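Thermotoga maritima TmcAL (Thermotoga maritima, PDB 5Y0T) belongs to the HIGH nucleotidyl transferase family of the HUP clan and holds adenosine-5'-rp-alpha-thio-triphosphate in a pocket at its central mixed sheet. Local coordinates at residues K2-V7 and E26-D31; D98-S103 and H189-V194; G102-D107 and K166-L171. All blocks are in the same frame, centred on the assembly; numbering follows the deposited sequence.

From the N terminus, strand 3-8 leads into helix 15-28, and contact 1 closes this first short excursion where the chain leaves the helix to return to the sheet beside residues 2-4. Strand 98-103 then lies alongside strand 3-8, so that contacts 1 and 2 touch through backbone and through Leu4 packing on Val100. Contacts 2 and 3 both use strand 98-103, contact 3 only its last two residues, Gly102 and Ser103. Contact 3 closes the smaller loop, at helix 167-182, and nests within the longer one that contact 2 closes at strand 187-192. Contact 1 precedes both in series, while contacts 2 and 3 meet at the nucleotide pocket.

Contact 1: residues K2-V7 and E26-D31; sequences KVLGVV and ELVKPD
Lys2 runs along the turn that follows helix 15-28, and its side chain can be followed atom by atom. CB sits over the proline that begins the return to the sheet, 4.1 Å from Pro30 CA. With CG anti to the carbonyl carbon (chi1 -69°) and the rest of the chain extended, the methylenes pass the last turn of the helix. There CD comes to 3.6 Å from Val28 O, and NZ continues past that carbonyl to the exposed surface. A long aliphatic stem ending in a charge suits such a rim, since the carbons cover the turn and the ammonium stays near solvent.

The backbone of the same residue is held twice by Asp31. Asp31 N donates to Lys2 O over 2.7 Å, in the plane of that carbonyl, and Lys2 N donates to Asp31 OD1 over 3.0 Å, using the lone pair turned away from OD2. Asp31 CG, anti to its own carbonyl carbon, swings the carboxylate back to this N-H. The link belongs to the beta-alpha-beta unit formed by strand 3-8, helix 15-28 and strand 32-38, at the point where the helix hands over to the second strand. Lys29 makes that change of direction with positive phi (51°), and Pro30 follows in an extended conformation.

Deeper in, the hydrophobic half of the contact begins. Pro30 lays its ring against Leu4, CG touching Leu4 CB at 3.6 Å, while Pro30 CB meets Leu4 N at 3.5 Å. Leu4 CG stands anti to its backbone N, and CD1 reaches the branched end of Val28, 4.5 Å from CG2. Compact apolar groups suit this buried layer between helix and sheet, where Val100 of strand 98-103 also packs on Leu4 and Val28.

Contact 2: residues D98-S103 and H189-V194; sequences DVVFGS and HTIKRV. With TAT (adenosine-5'-rp-alpha-thio-triphosphate), chain E.
A single arginine side chain just past the end of strand 187-192 reaches both base and phosphates of the bound TAT. Arg193 bends at chi3 (59°), which turns its guanidinium so that one face lies over the C5 and N7 side of the adenine while the N-H groups reach the phosphate tail. NH1 donates to O2B on the beta phosphate at 2.8 Å, and NH2 to O3G on the gamma phosphate at 2.8 Å. A flat group with several N-H donors can face the base and bond two phosphates.

Behind it, strands 98-103 and 187-192 pair in parallel. Their amides alternate from His189 N to Val99 O through to Arg193 N on Ser103 O, the last nearly straight at 174°. Gly102 lies where the ribose approaches: its N gives O3' a bond of 3.0 Å, and a CB there would run into O2'. On the same face of the sheet, Ile191 sends CD1 to within 3.6 Å of adenine N3, while its CG2 touches Val100 CG1, the side chains crossing at about a right angle. On the other face Phe101 lies beside Thr190, CE2 touching CG2 at 3.6 Å, and takes His189 O over one face of its ring.

At the far end His189 donates from NE2 to Asp98 OD2 over 2.7 Å, meeting the lone pair turned away from OD1. Arg187 holds Asp98 OD1 in a salt bridge, so the buried carboxylate has basic partners at both oxygens and would tend to stay ionised.

Beyond Arg193, Val194 N donates to adenine N1 (3.2 Å) and Val194 O accepts from N6 (2.7 Å). This donor and acceptor match the adenine's N1 and N6 edge, consistent with recognition of that base, while the positive guanidinium would offset the phosphate charge.

Contact 3: residues G102-D107 and K166-L171; sequences GSESND and KSNDIL. With TAT (adenosine-5'-rp-alpha-thio-triphosphate), chain E.
The backbone leaves strand 98-103 after Ser103, turns through helical angles at Glu104 and Ser105, and passes through a left-handed conformation at Asn106, so that the turn faces the first residues of helix 167-182, with Ser103 CA 5.4 Å from Asp169 CA. Glu104 points at the helix start. Its chain bends at chi2 (89°) and lays the carboxylate against the helix N terminus, where OE2 takes Asn168 N at 3.0 Å on the lone pair facing OE1. The same OE2 also receives Asn168 ND2 at 3.0 Å, coming from above the carboxylate plane, and OE1 takes a weak bond from Asp169 N. Lys166, at the N-cap position, covers the other side of the carboxylate, CB at 3.3 Å from Glu104 CD.

Turns at the carboxyl ends of parallel strands commonly line the nucleotide site in folds of the HUP clan, and this one fits that pattern, with Gly102 and Asn168 both in the pocket. Here an acidic side chain suits a helix N terminus, whose dipole would probably favour its charge.

Asp169 answers from the helix side. OD1 accepts from Ser103 OG at a short 2.5 Å, and OD2 is gripped by Ser105 twice, through OG at 2.7 Å and through N at 3.1 Å. Serine suits both places, since its short hydroxyl can donate to Asp169 and accept from a backbone N a few residues ahead: Ser103 OG from Asn106 N in an ST motif, Ser105 OG from Asp107 N in an ST turn. These donors would offset the repulsion between Asp169 and the nearby Glu104 carboxylate. Asp107 in turn uses its side chain to cap Phe110 N of helix 108-120. A water donates to both Gly102 O and Asn168 O, joining strand end to helix.

Contact 1: residues K2-V7 and E26-D31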
loop_
_atom_site.group_PDB
_atom_site.type_symbol
_atom_site.label_atom_id
_atom_site.label_comp_id
_atom_site.label_asym_id
_atom_site.label_seq_id
_atom_site.Cartn_x
_atom_site.Cartn_y
_atom_site.Cartn_z
ATOM N N LYS A 2 -2.878 35.692 -30.662
ATOM C CA LYS A 2 -2.078 35.324 -29.501
ATOM C C LYS A 2 -2.841 34.505 -28.458
ATOM O O LYS A 2 -3.981 34.834 -28.101
ATOM C CB LYS A 2 -1.510 36.582 -28.842
ATOM C CG LYS A 2 -0.439 37.298 -29.662
ATOM C CD LYS A 2 0.217 38.412 -28.846
ATOM C CE LYS A 2 1.291 39.132 -29.631
ATOM N NZ LYS A 2 1.995 40.145 -28.785
ATOM N N VAL A 3 -2.185 33.460 -27.952
ATOM C CA VAL A 3 -2.733 32.638 -26.883
ATOM C C VAL A 3 -1.726 32.497 -25.759
ATOM O O VAL A 3 -0.616 31.999 -25.954
ATOM C CB VAL A 3 -3.138 31.230 -27.372
ATOM C CG1 VAL A 3 -3.616 30.380 -26.188
ATOM C CG2 VAL A 3 -4.230 31.335 -28.446
ATOM N N LEU A 4 -2.126 32.945 -24.578
ATOM C CA LEU A 4 -1.292 32.866 -23.390
ATOM C C LEU A 4 -1.385 31.496 -22.732
ATOM O O LEU A 4 -2.492 31.042 -22.441
ATOM C CB LEU A 4 -1.729 33.921 -22.382
ATOM C CG LEU A 4 -1.086 33.859 -20.997
ATOM C CD1 LEU A 4 0.433 34.106 -21.127
ATOM C CD2 LEU A 4 -1.756 34.878 -20.077
ATOM N N GLY A 5 -0.251 30.820 -22.552
ATOM C CA GLY A 5 -0.198 29.644 -21.684
ATOM C C GLY A 5 0.415 29.999 -20.331
ATOM O O GLY A 5 1.365 30.800 -20.262
ATOM N N VAL A 6 -0.051 29.343 -19.273
ATOM C CA VAL A 6 0.548 29.493 -17.951
ATOM C C VAL A 6 0.641 28.110 -17.298
ATOM O O VAL A 6 -0.229 27.245 -17.496
ATOM C CB VAL A 6 -0.225 30.485 -17.033
ATOM C CG1 VAL A 6 -0.209 31.920 -17.632
ATOM C CG2 VAL A 6 -1.672 30.036 -16.772
ATOM N N VAL A 7 1.726 27.911 -16.555
ATOM C CA VAL A 7 2.003 26.660 -15.844
ATOM C C VAL A 7 1.719 26.901 -14.377
ATOM O O VAL A 7 2.295 27.810 -13.792
ATOM C CB VAL A 7 3.466 26.219 -16.018
ATOM C CG1 VAL A 7 3.735 24.903 -15.235
ATOM C CG2 VAL A 7 3.800 26.068 -17.509
ATOM N N GLU A 26 -2.410 41.192 -19.207
ATOM C CA GLU A 26 -2.278 42.594 -19.585
ATOM C C GLU A 26 -0.987 42.858 -20.375
ATOM O O GLU A 26 -0.944 43.730 -21.236
ATOM C CB GLU A 26 -2.319 43.478 -18.334
ATOM C CG GLU A 26 -3.679 43.486 -17.633
ATOM C CD GLU A 26 -4.774 44.166 -18.474
ATOM O OE1 GLU A 26 -4.447 44.955 -19.395
ATOM O OE2 GLU A 26 -5.965 43.911 -18.209
ATOM N N LEU A 27 0.068 42.121 -20.054
ATOM C CA LEU A 27 1.324 42.209 -20.797
ATOM C C LEU A 27 1.174 41.700 -22.233
ATOM O O LEU A 27 1.511 42.405 -23.190
ATOM C CB LEU A 27 2.417 41.418 -20.076
ATOM C CG LEU A 27 3.756 41.280 -20.821
ATOM C CD1 LEU A 27 4.477 42.604 -20.860
ATOM C CD2 LEU A 27 4.622 40.212 -20.172
ATOM N N VAL A 28 0.699 40.465 -22.365
ATOM C CA VAL A 28 0.637 39.771 -23.651
ATOM C C VAL A 28 -0.595 40.149 -24.481
ATOM O O VAL A 28 -0.559 40.095 -25.712
ATOM C CB VAL A 28 0.690 38.239 -23.407
ATOM C CG1 VAL A 28 0.380 37.433 -24.668
ATOM C CG2 VAL A 28 2.074 37.877 -22.842
ATOM N N LYS A 29 -1.670 40.560 -23.806
ATOM C CA LYS A 29 -2.951 40.842 -24.479
ATOM C C LYS A 29 -3.386 39.687 -25.371
ATOM O O LYS A 29 -3.621 39.863 -26.573
ATOM C CB LYS A 29 -2.854 42.133 -25.295
ATOM C CG LYS A 29 -2.552 43.336 -24.411
ATOM C CD LYS A 29 -2.508 44.632 -25.179
ATOM C CE LYS A 29 -2.209 45.768 -24.220
ATOM N NZ LYS A 29 -3.004 45.615 -22.955
ATOM N N PRO A 30 -3.510 38.495 -24.779
ATOM C CA PRO A 30 -3.885 37.329 -25.583
ATOM C C PRO A 30 -5.376 37.318 -25.910
ATOM O O PRO A 30 -6.189 37.967 -25.229
ATOM C CB PRO A 30 -3.516 36.150 -24.677
ATOM C CG PRO A 30 -3.803 36.684 -23.272
ATOM C CD PRO A 30 -3.483 38.192 -23.336
ATOM N N ASP A 31 -5.727 36.591 -26.966
ATOM C CA ASP A 31 -7.126 36.366 -27.313
ATOM C C ASP A 31 -7.736 35.327 -26.360
ATOM O O ASP A 31 -8.915 35.397 -26.028
ATOM C CB ASP A 31 -7.244 35.916 -28.777
ATOM C CG ASP A 31 -6.775 36.987 -29.747
ATOM O OD1 ASP A 31 -5.667 36.871 -30.317
ATOM O OD2 ASP A 31 -7.499 37.974 -29.902
#

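Contact 2: residues D98-S103 and H189-V194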
loop_
_atom_site.group_PDB
_atom_site.type_symbol
_atom_site.label_atom_id
_atom_site.label_comp_id
_atom_site.label_asym_id
_atom_site.label_seq_id
_atom_site.Cartn_x
_atom_site.Cartn_y
_atom_site.Cartn_z
ATOM N N ASP A 98 2.570 32.339 -26.360
ATOM C CA ASP A 98 3.262 33.080 -25.317
ATOM C C ASP A 98 3.074 32.399 -23.983
ATOM O O ASP A 98 1.967 32.009 -23.633
ATOM C CB ASP A 98 2.749 34.523 -25.185
ATOM C CG ASP A 98 3.047 35.380 -26.396
ATOM O OD1 ASP A 98 2.231 35.377 -27.344
ATOM O OD2 ASP A 98 4.082 36.085 -26.383
ATOM N N VAL A 99 4.153 32.293 -23.224
ATOM C CA VAL A 99 4.071 31.794 -21.858
ATOM C C VAL A 99 4.713 32.802 -20.913
ATOM O O VAL A 99 5.795 33.327 -21.196
ATOM C CB VAL A 99 4.757 30.411 -21.712
ATOM C CG1 VAL A 99 4.965 30.065 -20.238
ATOM C CG2 VAL A 99 3.923 29.336 -22.406
ATOM N N VAL A 100 4.024 33.090 -19.815
ATOM C CA VAL A 100 4.486 34.037 -18.808
ATOM C C VAL A 100 4.638 33.341 -17.456
ATOM O O VAL A 100 3.686 32.729 -16.966
ATOM C CB VAL A 100 3.496 35.210 -18.636
ATOM C CG1 VAL A 100 4.002 36.174 -17.577
ATOM C CG2 VAL A 100 3.269 35.935 -19.963
ATOM N N PHE A 101 5.814 33.435 -16.847
ATOM C CA PHE A 101 5.985 32.860 -15.512
ATOM C C PHE A 101 6.498 33.905 -14.531
ATOM O O PHE A 101 7.216 34.815 -14.925
ATOM C CB PHE A 101 6.937 31.652 -15.547
ATOM C CG PHE A 101 8.280 31.939 -16.190
ATOM C CD1 PHE A 101 8.506 31.613 -17.523
ATOM C CD2 PHE A 101 9.318 32.488 -15.456
ATOM C CE1 PHE A 101 9.736 31.871 -18.118
ATOM C CE2 PHE A 101 10.548 32.743 -16.044
ATOM C CZ PHE A 101 10.750 32.433 -17.380
ATOM N N GLY A 102 6.138 33.757 -13.256
ATOM C CA GLY A 102 6.637 34.631 -12.215
ATOM C C GLY A 102 8.110 34.369 -11.974
ATOM O O GLY A 102 8.563 33.223 -12.046
ATOM N N SER A 103 8.849 35.434 -11.681
ATOM C CA SER A 103 10.308 35.379 -11.600
ATOM C C SER A 103 10.831 36.250 -10.456
ATOM O O SER A 103 10.317 37.345 -10.213
ATOM C CB SER A 103 10.899 35.815 -12.950
ATOM O OG SER A 103 12.253 36.210 -12.854
ATOM N N HIS A 189 8.101 34.942 -21.226
ATOM C CA HIS A 189 8.154 36.257 -20.576
ATOM C C HIS A 189 8.218 36.044 -19.073
ATOM O O HIS A 189 7.633 35.100 -18.575
ATOM C CB HIS A 189 6.921 37.105 -20.881
ATOM C CG HIS A 189 6.537 37.141 -22.325
ATOM N ND1 HIS A 189 6.763 38.240 -23.122
ATOM C CD2 HIS A 189 5.920 36.223 -23.108
ATOM C CE1 HIS A 189 6.311 37.996 -24.341
ATOM N NE2 HIS A 189 5.806 36.775 -24.361
ATOM N N THR A 190 8.890 36.944 -18.364
ATOM C CA THR A 190 8.857 36.955 -16.905
ATOM C C THR A 190 7.958 38.080 -16.432
ATOM O O THR A 190 7.805 39.089 -17.119
ATOM C CB THR A 190 10.258 37.182 -16.262
ATOM O OG1 THR A 190 10.714 38.510 -16.571
ATOM C CG2 THR A 190 11.270 36.189 -16.769
ATOM N N ILE A 191 7.335 37.889 -15.274
ATOM C CA ILE A 191 6.859 39.023 -14.502
ATOM C C ILE A 191 7.478 38.925 -13.111
ATOM O O ILE A 191 7.825 37.836 -12.657
ATOM C CB ILE A 191 5.304 39.082 -14.430
ATOM C CG1 ILE A 191 4.703 37.787 -13.860
ATOM C CG2 ILE A 191 4.729 39.385 -15.808
ATOM C CD1 ILE A 191 4.378 37.869 -12.380
ATOM N N LYS A 192 7.631 40.068 -12.447
ATOM C CA LYS A 192 8.250 40.094 -11.130
ATOM C C LYS A 192 7.350 39.496 -10.046
ATOM O O LYS A 192 6.217 39.939 -9.872
ATOM C CB LYS A 192 8.603 41.532 -10.735
ATOM C CG LYS A 192 9.273 41.638 -9.358
ATOM C CD LYS A 192 10.743 41.210 -9.411
ATOM C CE LYS A 192 11.415 41.342 -8.038
ATOM N NZ LYS A 192 10.996 40.216 -7.130
ATOM N N ARG A 193 7.863 38.527 -9.294
ATOM C CA ARG A 193 7.154 38.064 -8.093
ATOM C C ARG A 193 7.227 39.087 -6.987
ATOM O O ARG A 193 8.285 39.663 -6.752
ATOM C CB ARG A 193 7.722 36.743 -7.584
ATOM C CG ARG A 193 7.429 35.568 -8.496
ATOM C CD ARG A 193 8.080 34.308 -7.964
ATOM N NE ARG A 193 7.601 33.986 -6.626
ATOM C CZ ARG A 193 6.666 33.074 -6.372
ATOM N NH1 ARG A 193 6.110 32.393 -7.375
ATOM N NH2 ARG A 193 6.291 32.842 -5.118
ATOM N N VAL A 194 6.107 39.300 -6.297
ATOM C CA VAL A 194 6.061 40.235 -5.177
ATOM C C VAL A 194 5.558 39.558 -3.898
ATOM O O VAL A 194 4.898 38.529 -3.953
ATOM C CB VAL A 194 5.157 41.449 -5.485
ATOM C CG1 VAL A 194 5.571 42.100 -6.796
ATOM C CG2 VAL A 194 3.691 41.035 -5.523
HETATM N N1 TAT E . 3.742 37.417 -7.441
HETATM C C2 TAT E . 3.816 37.203 -8.769
HETATM N N3 TAT E . 3.630 35.999 -9.337
HETATM C C4 TAT E . 3.349 34.913 -8.576
HETATM C C5 TAT E . 3.232 35.068 -7.123
HETATM C C6 TAT E . 3.459 36.425 -6.573
HETATM N N6 TAT E . 3.377 36.661 -5.242
HETATM N N7 TAT E . 2.940 33.849 -6.624
HETATM C C8 TAT E . 2.862 32.982 -7.667
HETATM N N9 TAT E . 3.107 33.624 -8.827
HETATM P PA TAT E . 2.071 28.260 -8.878
HETATM P PB TAT E . 4.018 28.951 -6.787
HETATM P PG TAT E . 4.005 29.811 -4.028
HETATM C "C1'" TAT E . 3.128 33.010 -10.173
HETATM O O1A TAT E . 3.049 30.769 -3.337
HETATM O O1B TAT E . 4.831 27.772 -6.343
HETATM S S1G TAT E . 3.294 27.230 -9.986
HETATM C "C2'" TAT E . 4.166 31.889 -10.217
HETATM O "O2'" TAT E . 5.493 32.395 -10.368
HETATM O O2A TAT E . 0.639 27.769 -8.752
HETATM O O2B TAT E . 4.662 30.001 -7.657
HETATM O O2G TAT E . 3.981 28.422 -3.422
HETATM C "C3'" TAT E . 3.688 31.076 -11.400
HETATM O "O3'" TAT E . 4.183 31.622 -12.637
HETATM O O3A TAT E . 2.606 28.425 -7.363
HETATM O O3B TAT E . 3.349 29.666 -5.496
HETATM O O3G TAT E . 5.399 30.329 -4.285
HETATM C "C4'" TAT E . 2.174 31.251 -11.342
HETATM O "O4'" TAT E . 1.897 32.370 -10.493
HETATM C "C5'" TAT E . 1.479 30.015 -10.761
HETATM O "O5'" TAT E . 2.032 29.755 -9.471
#

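Contact 3: residues G102-D107 and K166-L171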
loop_
_atom_site.group_PDB
_atom_site.type_symbol
_atom_site.label_atom_id
_atom_site.label_comp_id
_atom_site.label_asym_id
_atom_site.label_seq_id
_atom_site.Cartn_x
_atom_site.Cartn_y
_atom_site.Cartn_z
ATOM N N GLY A 102 6.138 33.757 -13.256
ATOM C CA GLY A 102 6.637 34.631 -12.215
ATOM C C GLY A 102 8.110 34.369 -11.974
ATOM O O GLY A 102 8.563 33.223 -12.046
ATOM N N SER A 103 8.849 35.434 -11.681
ATOM C CA SER A 103 10.308 35.379 -11.600
ATOM C C SER A 103 10.831 36.250 -10.456
ATOM O O SER A 103 10.317 37.345 -10.213
ATOM C CB SER A 103 10.899 35.815 -12.950
ATOM O OG SER A 103 12.253 36.210 -12.854
ATOM N N GLU A 104 11.844 35.773 -9.736
ATOM C CA GLU A 104 12.426 36.589 -8.676
ATOM C C GLU A 104 13.215 37.761 -9.254
ATOM O O GLU A 104 13.198 38.882 -8.706
ATOM C CB GLU A 104 13.336 35.744 -7.766
ATOM C CG GLU A 104 12.592 34.693 -6.922
ATOM C CD GLU A 104 12.426 33.355 -7.629
ATOM O OE1 GLU A 104 12.744 33.261 -8.842
ATOM O OE2 GLU A 104 11.969 32.393 -6.969
ATOM N N SER A 105 13.970 37.490 -10.316
ATOM C CA SER A 105 14.805 38.518 -10.938
ATOM C C SER A 105 14.038 39.368 -11.948
ATOM O O SER A 105 14.393 40.519 -12.173
ATOM C CB SER A 105 16.009 37.890 -11.632
ATOM O OG SER A 105 15.572 37.102 -12.724
ATOM N N ASN A 106 13.009 38.775 -12.562
ATOM C CA ASN A 106 12.294 39.384 -13.693
ATOM C C ASN A 106 13.268 39.726 -14.831
ATOM O O ASN A 106 13.156 40.770 -15.492
ATOM C CB ASN A 106 11.530 40.643 -13.241
ATOM C CG ASN A 106 10.483 41.088 -14.256
ATOM O OD1 ASN A 106 9.908 40.267 -14.973
ATOM N ND2 ASN A 106 10.253 42.397 -14.336
ATOM N N ASP A 107 14.265 38.865 -15.021
ATOM C CA ASP A 107 15.260 39.086 -16.066
ATOM C C ASP A 107 15.177 37.971 -17.109
ATOM O O ASP A 107 15.890 36.969 -16.998
ATOM C CB ASP A 107 16.646 39.120 -15.407
ATOM C CG ASP A 107 17.750 39.585 -16.338
ATOM O OD1 ASP A 107 17.544 39.621 -17.570
ATOM O OD2 ASP A 107 18.845 39.893 -15.812
ATOM N N LYS A 166 17.273 30.746 -6.838
ATOM C CA LYS A 166 15.878 31.057 -6.555
ATOM C C LYS A 166 14.980 30.120 -7.351
ATOM O O LYS A 166 15.162 29.973 -8.561
ATOM C CB LYS A 166 15.568 32.522 -6.898
ATOM C CG LYS A 166 16.452 33.558 -6.179
ATOM C CD LYS A 166 16.137 33.652 -4.698
ATOM C CE LYS A 166 16.952 34.756 -4.034
ATOM N NZ LYS A 166 16.821 34.745 -2.548
ATOM N N SER A 167 14.022 29.495 -6.669
ATOM C CA SER A 167 13.211 28.407 -7.244
ATOM C C SER A 167 12.531 28.756 -8.564
ATOM O O SER A 167 12.578 27.987 -9.539
ATOM C CB SER A 167 12.134 27.972 -6.242
ATOM O OG SER A 167 12.701 27.530 -5.024
ATOM N N ASN A 168 11.888 29.915 -8.609
ATOM C CA ASN A 168 11.050 30.222 -9.763
ATOM C C ASN A 168 11.871 30.527 -11.019
ATOM O O ASN A 168 11.462 30.178 -12.128
ATOM C CB ASN A 168 10.095 31.363 -9.418
ATOM C CG ASN A 168 9.008 30.921 -8.437
ATOM O OD1 ASN A 168 7.994 30.359 -8.841
ATOM N ND2 ASN A 168 9.226 31.164 -7.148
ATOM N N ASP A 169 13.048 31.128 -10.842
ATOM C CA ASP A 169 13.938 31.384 -11.976
ATOM C C ASP A 169 14.567 30.082 -12.492
ATOM O O ASP A 169 14.735 29.917 -13.694
ATOM C CB ASP A 169 15.003 32.426 -11.594
ATOM C CG ASP A 169 14.481 33.858 -11.749
ATOM O OD1 ASP A 169 13.378 34.005 -12.323
ATOM O OD2 ASP A 169 15.151 34.831 -11.329
ATOM N N ILE A 170 14.888 29.151 -11.594
ATOM C CA ILE A 170 15.306 27.811 -12.019
ATOM C C ILE A 170 14.261 27.155 -12.924
ATOM O O ILE A 170 14.580 26.646 -14.011
ATOM C CB ILE A 170 15.528 26.879 -10.827
ATOM C CG1 ILE A 170 16.594 27.444 -9.898
ATOM C CG2 ILE A 170 15.918 25.478 -11.310
ATOM C CD1 ILE A 170 16.635 26.763 -8.541
ATOM N N LEU A 171 13.018 27.139 -12.453
ATOM C CA LEU A 171 11.902 26.649 -13.254
ATOM C C LEU A 171 11.843 27.347 -14.602
ATOM O O LEU A 171 11.635 26.705 -15.633
ATOM C CB LEU A 171 10.577 26.845 -12.516
ATOM C CG LEU A 171 10.096 25.695 -11.644
ATOM C CD1 LEU A 171 8.904 26.143 -10.826
ATOM C CD2 LEU A 171 9.729 24.499 -12.520
HETATM N N1 TAT E . 3.742 37.417 -7.441
HETATM C C2 TAT E . 3.816 37.203 -8.769
HETATM N N3 TAT E . 3.630 35.999 -9.337
HETATM C C4 TAT E . 3.349 34.913 -8.576
HETATM C C5 TAT E . 3.232 35.068 -7.123
HETATM C C6 TAT E . 3.459 36.425 -6.573
HETATM N N6 TAT E . 3.377 36.661 -5.242
HETATM N N7 TAT E . 2.940 33.849 -6.624
HETATM C C8 TAT E . 2.862 32.982 -7.667
HETATM N N9 TAT E . 3.107 33.624 -8.827
HETATM P PA TAT E . 2.071 28.260 -8.878
HETATM P PB TAT E . 4.018 28.951 -6.787
HETATM P PG TAT E . 4.005 29.811 -4.028
HETATM C "C1'" TAT E . 3.128 33.010 -10.173
HETATM O O1A TAT E . 3.049 30.769 -3.337
HETATM O O1B TAT E . 4.831 27.772 -6.343
HETATM S S1G TAT E . 3.294 27.230 -9.986
HETATM C "C2'" TAT E . 4.166 31.889 -10.217
HETATM O "O2'" TAT E . 5.493 32.395 -10.368
HETATM O O2A TAT E . 0.639 27.769 -8.752
HETATM O O2B TAT E . 4.662 30.001 -7.657
HETATM O O2G TAT E . 3.981 28.422 -3.422
HETATM C "C3'" TAT E . 3.688 31.076 -11.400
HETATM O "O3'" TAT E . 4.183 31.622 -12.637
HETATM O O3A TAT E . 2.606 28.425 -7.363
HETATM O O3B TAT E . 3.349 29.666 -5.496
HETATM O O3G TAT E . 5.399 30.329 -4.285
HETATM C "C4'" TAT E . 2.174 31.251 -11.342
HETATM O "O4'" TAT E . 1.897 32.370 -10.493
HETATM C "C5'" TAT E . 1.479 30.015 -10.761
HETATM O "O5'" TAT E . 2.032 29.755 -9.471
HETATM O O HOH W 1 8.669 30.427 -12.641
#